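Local atomic coordinates of salicylaldehyde dehydrogenase NahF (Pseudomonas putida, PDB entry 4JZ6), a protein that probably oxidises salicylaldehyde to salicylate with NAD+ as the electron acceptor, a step in the bacterial degradation of naphthalene. Residues L274-D279 with N283-A288; A289-F294 with N451-Q456; E323-L328 with M378-L383; G430-I433 with L437-G440. One frame throughout, in Å; residues are numbered along the deposited sequence.

Contact 1 of 4, residues L274-D279 with N283-A288. With SO4 (sulfate ion), chain E.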
loop_
_atom_site.group_PDB
_atom_site.type_symbol
_atom_site.label_atom_id
_atom_site.label_comp_id
_atom_site.label_asym_id
_atom_site.label_seq_id
_atom_site.Cartn_x
_atom_site.Cartn_y
_atom_site.Cartn_z
ATOM N N LEU A 274 -25.416 -10.739 -0.583
ATOM C CA LEU A 274 -26.512 -10.090 0.117
ATOM C C LEU A 274 -26.962 -11.020 1.237
ATOM O O LEU A 274 -27.460 -12.124 0.984
ATOM C CB LEU A 274 -27.669 -9.783 -0.833
ATOM C CG LEU A 274 -28.705 -8.769 -0.334
ATOM C CD1 LEU A 274 -28.084 -7.386 -0.267
ATOM C CD2 LEU A 274 -29.948 -8.751 -1.201
ATOM N N ILE A 275 -26.760 -10.589 2.479
ATOM C CA ILE A 275 -27.178 -11.385 3.628
ATOM C C ILE A 275 -28.627 -11.079 4.009
ATOM O O ILE A 275 -28.960 -9.956 4.411
ATOM C CB ILE A 275 -26.275 -11.145 4.845
ATOM C CG1 ILE A 275 -24.811 -11.426 4.488
ATOM C CG2 ILE A 275 -26.729 -12.008 6.008
ATOM C CD1 ILE A 275 -23.836 -11.150 5.605
ATOM N N VAL A 276 -29.483 -12.086 3.873
ATOM C CA VAL A 276 -30.894 -11.951 4.200
ATOM C C VAL A 276 -31.188 -12.748 5.461
ATOM O O VAL A 276 -31.331 -13.964 5.404
ATOM C CB VAL A 276 -31.772 -12.461 3.045
ATOM C CG1 VAL A 276 -33.227 -12.156 3.301
ATOM C CG2 VAL A 276 -31.327 -11.839 1.737
ATOM N N LEU A 277 -31.259 -12.060 6.598
ATOM C CA LEU A 277 -31.468 -12.717 7.891
ATOM C C LEU A 277 -32.918 -13.151 8.016
ATOM O O LEU A 277 -33.736 -12.815 7.165
ATOM C CB LEU A 277 -31.078 -11.793 9.050
ATOM C CG LEU A 277 -29.674 -11.177 8.986
ATOM C CD1 LEU A 277 -29.527 -10.053 9.980
ATOM C CD2 LEU A 277 -28.602 -12.220 9.215
ATOM N N ASP A 278 -33.246 -13.895 9.072
ATOM C CA ASP A 278 -34.614 -14.404 9.232
ATOM C C ASP A 278 -35.581 -13.256 9.522
ATOM O O ASP A 278 -36.803 -13.411 9.508
ATOM C CB ASP A 278 -34.690 -15.524 10.291
ATOM C CG ASP A 278 -34.384 -15.043 11.709
ATOM O OD1 ASP A 278 -35.043 -14.103 12.203
ATOM O OD2 ASP A 278 -33.489 -15.634 12.351
ATOM N N ASP A 279 -34.984 -12.094 9.739
ATOM C CA ASP A 279 -35.638 -10.901 10.229
ATOM C C ASP A 279 -36.021 -9.952 9.098
ATOM O O ASP A 279 -36.723 -8.970 9.313
ATOM C CB ASP A 279 -34.628 -10.183 11.115
ATOM C CG ASP A 279 -35.272 -9.274 12.097
ATOM O OD1 ASP A 279 -36.490 -9.398 12.310
ATOM O OD2 ASP A 279 -34.560 -8.441 12.671
ATOM N N ASN A 283 -39.678 -8.030 0.951
ATOM C CA ASN A 283 -39.935 -7.126 -0.163
ATOM C C ASN A 283 -38.693 -6.298 -0.490
ATOM O O ASN A 283 -38.201 -6.315 -1.619
ATOM C CB ASN A 283 -41.110 -6.203 0.159
ATOM C CG ASN A 283 -41.345 -5.164 -0.922
ATOM O OD1 ASN A 283 -40.986 -3.992 -0.767
ATOM N ND2 ASN A 283 -41.947 -5.589 -2.027
ATOM N N ALA A 284 -38.181 -5.601 0.518
ATOM C CA ALA A 284 -37.029 -4.728 0.353
ATOM C C ALA A 284 -35.778 -5.490 -0.082
ATOM O O ALA A 284 -34.980 -4.987 -0.878
ATOM C CB ALA A 284 -36.765 -3.962 1.635
ATOM N N ALA A 285 -35.605 -6.698 0.444
ATOM C CA ALA A 285 -34.416 -7.486 0.144
ATOM C C ALA A 285 -34.456 -8.010 -1.285
ATOM O O ALA A 285 -33.438 -8.005 -1.981
ATOM C CB ALA A 285 -34.259 -8.628 1.128
ATOM N N VAL A 286 -35.631 -8.456 -1.721
ATOM C CA VAL A 286 -35.799 -8.915 -3.095
ATOM C C VAL A 286 -35.446 -7.800 -4.077
ATOM O O VAL A 286 -34.716 -8.026 -5.044
ATOM C CB VAL A 286 -37.223 -9.450 -3.363
ATOM C CG1 VAL A 286 -37.460 -9.634 -4.854
ATOM C CG2 VAL A 286 -37.437 -10.766 -2.630
ATOM N N LYS A 287 -35.937 -6.594 -3.807
ATOM C CA LYS A 287 -35.632 -5.441 -4.652
ATOM C C LYS A 287 -34.132 -5.170 -4.735
ATOM O O LYS A 287 -33.589 -4.938 -5.814
ATOM C CB LYS A 287 -36.384 -4.193 -4.174
ATOM C CG LYS A 287 -37.897 -4.319 -4.268
ATOM C CD LYS A 287 -38.596 -2.969 -4.281
ATOM C CE LYS A 287 -38.656 -2.330 -2.906
ATOM N NZ LYS A 287 -39.363 -1.013 -2.951
ATOM N N ALA A 288 -33.459 -5.210 -3.595
ATOM C CA ALA A 288 -32.018 -5.002 -3.587
ATOM C C ALA A 288 -31.332 -6.140 -4.323
ATOM O O ALA A 288 -30.357 -5.930 -5.043
ATOM C CB ALA A 288 -31.504 -4.904 -2.170
HETATM S S SO4 E . -42.131 -8.890 4.243
HETATM O O1 SO4 E . -42.822 -10.169 4.398
HETATM O O2 SO4 E . -42.724 -7.917 5.157
HETATM O O3 SO4 E . -40.724 -9.081 4.577
HETATM O O4 SO4 E . -42.250 -8.402 2.867
#
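Val276 and Ala285 mark the closest approach of the two backbones, their CA atoms 7.0 Å apart. Strand 274-276 and the helical turns of 283-288 run nearly antiparallel, at 164°, with their axes 9.9 Å apart at closest approach, as expected where a strand turns back into the helix that lies on its sheet. No hydrogen bond joins the two; the interface is mostly aliphatic, apart from the Ala285 carbonyl that Leu274 touches. Leu274 turns its CG away from its own backbone N (chi1 -164°), and this carries the CD2 branch to the helix, where it lies 3.7 Å from Ala285 O and 4.3 Å from Ala288 CB. One turn nearer the helix start, Val276 CG1 meets Ala285 CB at 4.3 Å. With only methyl groups at Ala285 and Ala288, the helix presents a low surface that the larger strand side chains can approach. The backbone N-H of Asn283, in the first turn of the helix, donates to a sulfate ion: N to O4 is 3.2 Å, at 156°. Ile282 N also binds this ion, probably a crystallisation component, and the helix N-terminus would favour its negative charge. The pair opens the beta-alpha-beta crossover of strand 273-276, helix 282-294 and strand 306-310. Phe429 of strand 425-429 packs on Leu274, Ala285 and Ala288, and Phe317 of helix 311-327 flanks Ala285, while Tyr498 of the second subunit lies against Ala288.

Contact 2 of 4, residues A289-F294 with N451-Q456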
loop_
_atom_site.group_PDB
_atom_site.type_symbol
_atom_site.label_atom_id
_atom_site.label_comp_id
_atom_site.label_asym_id
_atom_site.label_seq_id
_atom_site.Cartn_x
_atom_site.Cartn_y
_atom_site.Cartn_z
ATOM N N ALA A 289 -31.852 -7.349 -4.136
ATOM C CA ALA A 289 -31.275 -8.524 -4.770
ATOM C C ALA A 289 -31.396 -8.432 -6.290
ATOM O O ALA A 289 -30.404 -8.576 -7.005
ATOM C CB ALA A 289 -31.934 -9.793 -4.247
ATOM N N VAL A 290 -32.611 -8.182 -6.774
ATOM C CA VAL A 290 -32.864 -8.053 -8.208
ATOM C C VAL A 290 -31.960 -7.000 -8.845
ATOM O O VAL A 290 -31.368 -7.230 -9.902
ATOM C CB VAL A 290 -34.335 -7.712 -8.491
ATOM C CG1 VAL A 290 -34.531 -7.372 -9.954
ATOM C CG2 VAL A 290 -35.213 -8.878 -8.104
ATOM N N PHE A 291 -31.837 -5.858 -8.179
ATOM C CA PHE A 291 -31.031 -4.758 -8.687
ATOM C C PHE A 291 -29.541 -5.084 -8.715
ATOM O O PHE A 291 -28.888 -4.951 -9.755
ATOM C CB PHE A 291 -31.275 -3.501 -7.852
ATOM C CG PHE A 291 -30.346 -2.367 -8.177
ATOM C CD1 PHE A 291 -30.496 -1.644 -9.348
ATOM C CD2 PHE A 291 -29.336 -2.013 -7.302
ATOM C CE1 PHE A 291 -29.645 -0.599 -9.646
ATOM C CE2 PHE A 291 -28.483 -0.969 -7.591
ATOM C CZ PHE A 291 -28.636 -0.262 -8.764
ATOM N N GLY A 292 -29.010 -5.499 -7.567
ATOM C CA GLY A 292 -27.587 -5.756 -7.428
ATOM C C GLY A 292 -27.118 -6.938 -8.253
ATOM O O GLY A 292 -25.971 -6.987 -8.686
ATOM N N SER A 293 -28.013 -7.893 -8.480
ATOM C CA SER A 293 -27.654 -9.095 -9.218
ATOM C C SER A 293 -27.570 -8.864 -10.722
ATOM O O SER A 293 -26.679 -9.397 -11.388
ATOM C CB SER A 293 -28.649 -10.219 -8.934
ATOM O OG SER A 293 -28.543 -10.645 -7.588
ATOM N N PHE A 294 -28.485 -8.063 -11.257
ATOM C CA PHE A 294 -28.659 -8.031 -12.700
ATOM C C PHE A 294 -28.435 -6.692 -13.382
ATOM O O PHE A 294 -28.653 -6.566 -14.588
ATOM C CB PHE A 294 -30.022 -8.599 -13.060
ATOM C CG PHE A 294 -30.221 -9.990 -12.578
ATOM C CD1 PHE A 294 -29.448 -11.023 -13.086
ATOM C CD2 PHE A 294 -31.159 -10.270 -11.605
ATOM C CE1 PHE A 294 -29.615 -12.317 -12.639
ATOM C CE2 PHE A 294 -31.335 -11.559 -11.152
ATOM C CZ PHE A 294 -30.561 -12.590 -11.668
ATOM N N ASN A 451 -29.441 -2.988 5.050
ATOM C CA ASN A 451 -30.677 -2.878 4.286
ATOM C C ASN A 451 -30.476 -2.108 2.972
ATOM O O ASN A 451 -31.305 -1.292 2.578
ATOM C CB ASN A 451 -31.791 -2.277 5.143
ATOM C CG ASN A 451 -32.147 -3.154 6.326
ATOM O OD1 ASN A 451 -32.376 -4.352 6.176
ATOM N ND2 ASN A 451 -32.187 -2.563 7.510
ATOM N N GLY A 452 -29.363 -2.389 2.303
ATOM C CA GLY A 452 -29.080 -1.812 1.002
ATOM C C GLY A 452 -28.499 -2.832 0.041
ATOM O O GLY A 452 -28.089 -3.916 0.456
ATOM N N SER A 453 -28.457 -2.494 -1.244
ATOM C CA SER A 453 -27.904 -3.406 -2.240
ATOM C C SER A 453 -26.387 -3.490 -2.116
ATOM O O SER A 453 -25.773 -2.705 -1.392
ATOM C CB SER A 453 -28.284 -2.958 -3.654
ATOM O OG SER A 453 -27.427 -1.927 -4.118
ATOM N N THR A 454 -25.785 -4.435 -2.834
ATOM C CA THR A 454 -24.327 -4.558 -2.862
ATOM C C THR A 454 -23.696 -3.629 -3.891
ATOM O O THR A 454 -22.479 -3.464 -3.913
ATOM C CB THR A 454 -23.873 -5.990 -3.211
ATOM O OG1 THR A 454 -24.050 -6.219 -4.619
ATOM C CG2 THR A 454 -24.645 -7.026 -2.391
ATOM N N VAL A 455 -24.521 -3.036 -4.750
ATOM C CA VAL A 455 -24.015 -2.186 -5.827
ATOM C C VAL A 455 -24.185 -0.698 -5.508
ATOM O O VAL A 455 -25.169 -0.054 -5.913
ATOM C CB VAL A 455 -24.665 -2.550 -7.184
ATOM C CG1 VAL A 455 -24.156 -1.649 -8.302
ATOM C CG2 VAL A 455 -24.391 -4.001 -7.515
ATOM N N GLN A 456 -23.230 -0.158 -4.756
ATOM C CA GLN A 456 -23.238 1.261 -4.406
ATOM C C GLN A 456 -21.833 1.842 -4.501
ATOM O O GLN A 456 -20.842 1.137 -4.310
ATOM C CB GLN A 456 -23.798 1.470 -2.993
ATOM C CG GLN A 456 -25.220 0.966 -2.813
ATOM C CD GLN A 456 -25.732 1.112 -1.391
ATOM O OE1 GLN A 456 -25.549 2.150 -0.752
ATOM N NE2 GLN A 456 -26.381 0.069 -0.888
#
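Phe291 meets the loop 451-456 with the rim of its ring, not a face. With CG set anti to the backbone N (chi1 172°), the ring leaves the last turns of helix 282-294 toward the loop, so that CD2 lies 3.7 Å from Ser453 OG and CE2 lies 3.8 Å from Val455 O. Both oxygens therefore sit at ring C-H groups near the ring plane, a weakly polar arrangement.

Van der Waals packing completes the interface. Phe291 CE2 is 4.2 Å from Val455 CB, and Val455 CG2 rests 3.6 Å from the carbonyl O of Gly292, the next helix residue. Gly292 allows this closeness: its CA is only 5.3 Å from that of Val455, and a beta carbon there would point into the loop. The contact thus joins the C-terminal half of the helix in a beta-alpha-beta unit to the loop that leaves the edge strand 447-450 of the seven-stranded sheet. Next to it, Thr454 OG1 is bonded to the backbone O of Met302, a residue lining the salicylaldehyde pocket.

No hydrogen bond crosses between the two segments, but several stiffen each of them. Ser453 OG accepts from Val455 N at 3.2 Å, forming an ST turn, and Gln456 NE2 reaches back to Ser453 O at 2.9 Å. Replacing Ser453 by an alanine would probably leave Val455 N without this acceptor and the turn freer to shift against the Phe291 ring edge. In the helix, Ala289 O accepts both Ser293 N and Ser293 OG, from opposite faces of its carbonyl plane. Tyr498 of the second subunit meets the Phe291 ring with planes at about 45°.

Contact 3 of 4, residues E323-L328 with M378-L383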
loop_
_atom_site.group_PDB
_atom_site.type_symbol
_atom_site.label_atom_id
_atom_site.label_comp_id
_atom_site.label_asym_id
_atom_site.label_seq_id
_atom_site.Cartn_x
_atom_site.Cartn_y
_atom_site.Cartn_z
ATOM N N GLU A 323 -39.687 -14.780 -9.245
ATOM C CA GLU A 323 -40.805 -14.137 -9.919
ATOM C C GLU A 323 -40.336 -12.860 -10.611
ATOM O O GLU A 323 -40.508 -12.705 -11.821
ATOM C CB GLU A 323 -41.925 -13.841 -8.919
ATOM C CG GLU A 323 -43.317 -13.795 -9.524
ATOM C CD GLU A 323 -43.610 -12.479 -10.221
ATOM O OE1 GLU A 323 -43.206 -11.419 -9.688
ATOM O OE2 GLU A 323 -44.242 -12.509 -11.302
ATOM N N LYS A 324 -39.725 -11.960 -9.845
ATOM C CA LYS A 324 -39.213 -10.700 -10.383
ATOM C C LYS A 324 -38.174 -10.909 -11.488
ATOM O O LYS A 324 -38.201 -10.239 -12.524
ATOM C CB LYS A 324 -38.592 -9.860 -9.266
ATOM C CG LYS A 324 -39.563 -9.413 -8.202
ATOM C CD LYS A 324 -40.717 -8.632 -8.798
ATOM C CE LYS A 324 -41.635 -8.108 -7.705
ATOM N NZ LYS A 324 -42.999 -7.787 -8.212
ATOM N N THR A 325 -37.256 -11.837 -11.249
ATOM C CA THR A 325 -36.134 -12.080 -12.151
ATOM C C THR A 325 -36.579 -12.554 -13.540
ATOM O O THR A 325 -36.085 -12.059 -14.558
ATOM C CB THR A 325 -35.135 -13.071 -11.517
ATOM O OG1 THR A 325 -34.631 -12.505 -10.307
ATOM C CG2 THR A 325 -33.974 -13.357 -12.448
ATOM N N GLU A 326 -37.514 -13.503 -13.577
ATOM C CA GLU A 326 -38.064 -14.004 -14.839
ATOM C C GLU A 326 -38.666 -12.884 -15.691
ATOM O O GLU A 326 -38.541 -12.894 -16.919
ATOM C CB GLU A 326 -39.121 -15.079 -14.583
ATOM C CG GLU A 326 -38.564 -16.429 -14.166
ATOM C CD GLU A 326 -39.653 -17.382 -13.705
ATOM O OE1 GLU A 326 -40.789 -16.913 -13.461
ATOM O OE2 GLU A 326 -39.380 -18.597 -13.586
ATOM N N ARG A 327 -39.305 -11.922 -15.027
ATOM C CA ARG A 327 -39.980 -10.812 -15.703
ATOM C C ARG A 327 -39.016 -9.795 -16.339
ATOM O O ARG A 327 -39.437 -8.973 -17.151
ATOM C CB ARG A 327 -40.936 -10.090 -14.741
ATOM C CG ARG A 327 -42.155 -10.895 -14.282
ATOM C CD ARG A 327 -43.399 -9.999 -14.213
ATOM N NE ARG A 327 -44.097 -10.010 -12.922
ATOM C CZ ARG A 327 -43.962 -9.078 -11.976
ATOM N NH1 ARG A 327 -44.648 -9.175 -10.844
ATOM N NH2 ARG A 327 -43.142 -8.047 -12.157
ATOM N N LEU A 328 -37.734 -9.854 -15.975
ATOM C CA LEU A 328 -36.742 -8.894 -16.468
ATOM C C LEU A 328 -36.525 -8.978 -17.980
ATOM O O LEU A 328 -36.505 -10.069 -18.550
ATOM C CB LEU A 328 -35.403 -9.081 -15.746
ATOM C CG LEU A 328 -35.315 -8.720 -14.261
ATOM C CD1 LEU A 328 -33.886 -8.856 -13.753
ATOM C CD2 LEU A 328 -35.828 -7.321 -14.031
ATOM N N MET A 378 -27.168 -14.932 -22.461
ATOM C CA MET A 378 -27.601 -15.743 -21.325
ATOM C C MET A 378 -28.858 -15.148 -20.708
ATOM O O MET A 378 -28.959 -13.932 -20.560
ATOM C CB MET A 378 -26.499 -15.801 -20.264
ATOM C CG MET A 378 -26.780 -16.748 -19.097
ATOM S SD MET A 378 -25.387 -16.879 -17.944
ATOM C CE MET A 378 -25.939 -18.232 -16.914
ATOM N N PRO A 379 -29.835 -16.001 -20.364
ATOM C CA PRO A 379 -30.998 -15.525 -19.609
ATOM C C PRO A 379 -30.625 -15.285 -18.153
ATOM O O PRO A 379 -29.643 -15.859 -17.680
ATOM C CB PRO A 379 -31.983 -16.691 -19.715
ATOM C CG PRO A 379 -31.144 -17.888 -20.016
ATOM C CD PRO A 379 -29.997 -17.391 -20.827
ATOM N N ALA A 380 -31.381 -14.437 -17.462
ATOM C CA ALA A 380 -31.162 -14.228 -16.037
ATOM C C ALA A 380 -31.313 -15.562 -15.315
ATOM O O ALA A 380 -32.340 -16.229 -15.430
ATOM C CB ALA A 380 -32.137 -13.210 -15.490
ATOM N N THR A 381 -30.275 -15.951 -14.583
ATOM C CA THR A 381 -30.214 -17.278 -13.987
ATOM C C THR A 381 -29.954 -17.229 -12.477
ATOM O O THR A 381 -29.080 -16.503 -12.015
ATOM C CB THR A 381 -29.120 -18.126 -14.676
ATOM O OG1 THR A 381 -29.361 -18.171 -16.088
ATOM C CG2 THR A 381 -29.103 -19.542 -14.134
ATOM N N ILE A 382 -30.725 -18.001 -11.716
ATOM C CA ILE A 382 -30.505 -18.137 -10.278
ATOM C C ILE A 382 -30.342 -19.612 -9.903
ATOM O O ILE A 382 -31.176 -20.448 -10.262
ATOM C CB ILE A 382 -31.674 -17.557 -9.453
ATOM C CG1 ILE A 382 -31.965 -16.110 -9.850
ATOM C CG2 ILE A 382 -31.370 -17.633 -7.975
ATOM C CD1 ILE A 382 -33.244 -15.575 -9.254
ATOM N N LEU A 383 -29.262 -19.929 -9.193
ATOM C CA LEU A 383 -29.040 -21.285 -8.697
ATOM C C LEU A 383 -29.292 -21.319 -7.191
ATOM O O LEU A 383 -28.815 -20.451 -6.451
ATOM C CB LEU A 383 -27.621 -21.764 -9.018
ATOM C CG LEU A 383 -27.212 -21.752 -10.493
ATOM C CD1 LEU A 383 -25.780 -22.223 -10.675
ATOM C CD2 LEU A 383 -28.148 -22.617 -11.282
#
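Thr325 gives up more surface to this contact than any other residue, and both its branches are used. The methyl CG2, anti to the backbone N, extends to Ala380 CB at 3.6 Å, while OG1, set beside the backbone N (chi1 -61°), comes 3.5 Å from the CD1 methyl of Ile382. That oxygen makes its hydrogen bond to Phe321 O one turn back in its own helix, so its meeting with the methyl is packing alone.

Ala380, next in buried area, offers only its methyl, and the CA atoms of Thr325 and Ala380 are 6.7 Å apart. Ile382 reaches from two residues further along, at the start of strand 381-384. Its CG1 lies anti to the carbonyl carbon (chi1 -54°) and the chain runs on extended, so that CD1 is the point of touch, 3.9 Å from Thr325 CB, with the two side chains slanting across each other. Thr381 between them turns its side chain away from the helix, the alternation of an extended chain.

The contact sets the C-terminal end of helix 311-327 against the strand next to the edge of the seven-stranded sheet, and Phe294 of helix 282-294 packs on both Thr325 and Ala380. On the helix, away from this interface, Glu323 and Arg327 form a salt bridge, with Arg327 NH1 2.9 Å from Glu323 OE1. Across the contact itself no hydrogen bond or salt bridge forms. The charged groups stay on the helix surface and Thr325 OG1, the polar side-chain atom that touches the other segment, is satisfied within its helix, so the association rests on fitted methyl groups.

Contact 4 of 4, residues G430-I433 with L437-G440. With SO4 (sulfate ion), chain E.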
loop_
_atom_site.group_PDB
_atom_site.type_symbol
_atom_site.label_atom_id
_atom_site.label_comp_id
_atom_site.label_asym_id
_atom_site.label_seq_id
_atom_site.Cartn_x
_atom_site.Cartn_y
_atom_site.Cartn_z
ATOM N N GLY A 430 -32.074 -6.979 7.552
ATOM C CA GLY A 430 -32.720 -7.434 8.767
ATOM C C GLY A 430 -33.511 -6.303 9.387
ATOM O O GLY A 430 -33.051 -5.163 9.414
ATOM N N ARG A 431 -34.707 -6.606 9.877
ATOM C CA ARG A 431 -35.527 -5.590 10.529
ATOM C C ARG A 431 -34.941 -5.098 11.861
ATOM O O ARG A 431 -35.119 -3.933 12.217
ATOM C CB ARG A 431 -36.967 -6.074 10.697
ATOM C CG ARG A 431 -37.774 -6.020 9.415
ATOM C CD ARG A 431 -39.235 -6.354 9.649
ATOM N NE ARG A 431 -40.066 -5.855 8.556
ATOM C CZ ARG A 431 -40.529 -6.603 7.560
ATOM N NH1 ARG A 431 -40.254 -7.904 7.515
ATOM N NH2 ARG A 431 -41.274 -6.047 6.611
ATOM N N ASP A 432 -34.261 -5.985 12.594
ATOM C CA ASP A 432 -33.475 -5.599 13.772
ATOM C C ASP A 432 -32.134 -5.094 13.277
ATOM O O ASP A 432 -31.276 -5.876 12.862
ATOM C CB ASP A 432 -33.293 -6.797 14.715
ATOM C CG ASP A 432 -32.443 -6.487 15.952
ATOM O OD1 ASP A 432 -31.771 -5.432 16.031
ATOM O OD2 ASP A 432 -32.439 -7.348 16.859
ATOM N N ILE A 433 -31.959 -3.778 13.319
ATOM C CA ILE A 433 -30.737 -3.169 12.830
ATOM C C ILE A 433 -29.548 -3.420 13.774
ATOM O O ILE A 433 -28.403 -3.560 13.322
ATOM C CB ILE A 433 -30.944 -1.667 12.508
ATOM C CG1 ILE A 433 -31.575 -1.510 11.119
ATOM C CG2 ILE A 433 -29.623 -0.912 12.532
ATOM C CD1 ILE A 433 -33.025 -1.145 11.124
ATOM N N LEU A 437 -26.278 -4.868 12.236
ATOM C CA LEU A 437 -25.014 -4.186 12.496
ATOM C C LEU A 437 -23.930 -5.133 13.010
ATOM O O LEU A 437 -22.771 -5.022 12.604
ATOM C CB LEU A 437 -25.219 -3.029 13.477
ATOM C CG LEU A 437 -25.708 -1.713 12.861
ATOM C CD1 LEU A 437 -26.202 -0.756 13.932
ATOM C CD2 LEU A 437 -24.601 -1.069 12.053
ATOM N N ARG A 438 -24.305 -6.055 13.900
ATOM C CA ARG A 438 -23.375 -7.059 14.420
ATOM C C ARG A 438 -22.713 -7.822 13.285
ATOM O O ARG A 438 -21.485 -7.890 13.198
ATOM C CB ARG A 438 -24.090 -8.066 15.324
ATOM C CG ARG A 438 -24.576 -7.526 16.640
ATOM C CD ARG A 438 -25.013 -8.677 17.520
ATOM N NE ARG A 438 -26.328 -8.452 18.107
ATOM C CZ ARG A 438 -27.407 -9.174 17.826
ATOM N NH1 ARG A 438 -27.332 -10.180 16.971
ATOM N NH2 ARG A 438 -28.562 -8.893 18.408
ATOM N N VAL A 439 -23.534 -8.398 12.415
ATOM C CA VAL A 439 -23.001 -9.105 11.261
ATOM C C VAL A 439 -22.292 -8.120 10.326
ATOM O O VAL A 439 -21.189 -8.390 9.845
ATOM C CB VAL A 439 -24.080 -9.961 10.534
ATOM C CG1 VAL A 439 -25.415 -9.821 11.217
ATOM C CG2 VAL A 439 -24.175 -9.609 9.057
ATOM N N GLY A 440 -22.909 -6.965 10.106
ATOM C CA GLY A 440 -22.325 -5.964 9.235
ATOM C C GLY A 440 -20.916 -5.609 9.664
ATOM O O GLY A 440 -20.012 -5.472 8.840
HETATM S S SO4 E . -42.131 -8.890 4.243
HETATM O O1 SO4 E . -42.822 -10.169 4.398
HETATM O O2 SO4 E . -42.724 -7.917 5.157
HETATM O O3 SO4 E . -40.724 -9.081 4.577
HETATM O O4 SO4 E . -42.250 -8.402 2.867
#
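Ile433 and Leu437 are joined by an i to i+4 hydrogen bond in the first turn of helix 433-442, with Leu437 N 2.7 Å from Ile433 O at an N-H...O angle of 153°. The side chain of Leu437 starts beside the same carbonyl, with CB 3.2 Å and CG 3.3 Å from Ile433 O. With CG beside its backbone N (chi1 -83°), Leu437 brings CD1 to Ile433 CG2 at 3.7 Å, so the two aliphatic chains meet at a slant on one side of the helix. Phe494 of the second subunit packs on Ile433, and Leu489 of that subunit on Leu437. An alanine in place of Leu437 would leave the backbone bond intact but would probably open a gap between the Ile433 methyl and Leu489 of the second subunit.

Asp432 is the N-cap, its OD1 accepting from Arg435 N. Its OD2 stands 4.5 Å from Arg438 NH2, well out of the guanidinium plane, so only the opposite charges can attract; Arg438 NH1 makes its salt bridge with Glu410. Ahead of the cap, Arg431 stretches away from the helix and presents the edge of its guanidinium to a sulfate ion. NH2 donates to O2 at 2.8 Å and NH1 to O3 at 3.2 Å, a two-pronged grip with the sulfur in the plane of the group.

The chemistry therefore divides by residue: Ile433 and Leu437 meet the second subunit with aliphatic carbon, while Asp432, Arg438 and Arg431 carry the charges.

How the contacts relate
All four contacts lie on or beside the seven-stranded mixed sheet, among its helices and connecting loops. Contact 1 comes first along the chain; the long excursion between the segments of contact 2 then holds contact 3 and, after it, contact 4. The centres of contacts 1 and 2, which share helix 282-294, lie about 10 Å apart, and the centre of contact 4 is about 11 Å from that of contact 1, the two joined by a probable hydrogen bond between Arg431 N and Asp279 O. Phe294 bridges contacts 2 and 3, about 14 Å apart between centres, whereas contacts 3 and 4, about 28 Å apart, do not touch. Contacts 1, 2 and 4 meet the second subunit at several residues and contact 3 through Leu328, so this layer forms part of the dimer interface.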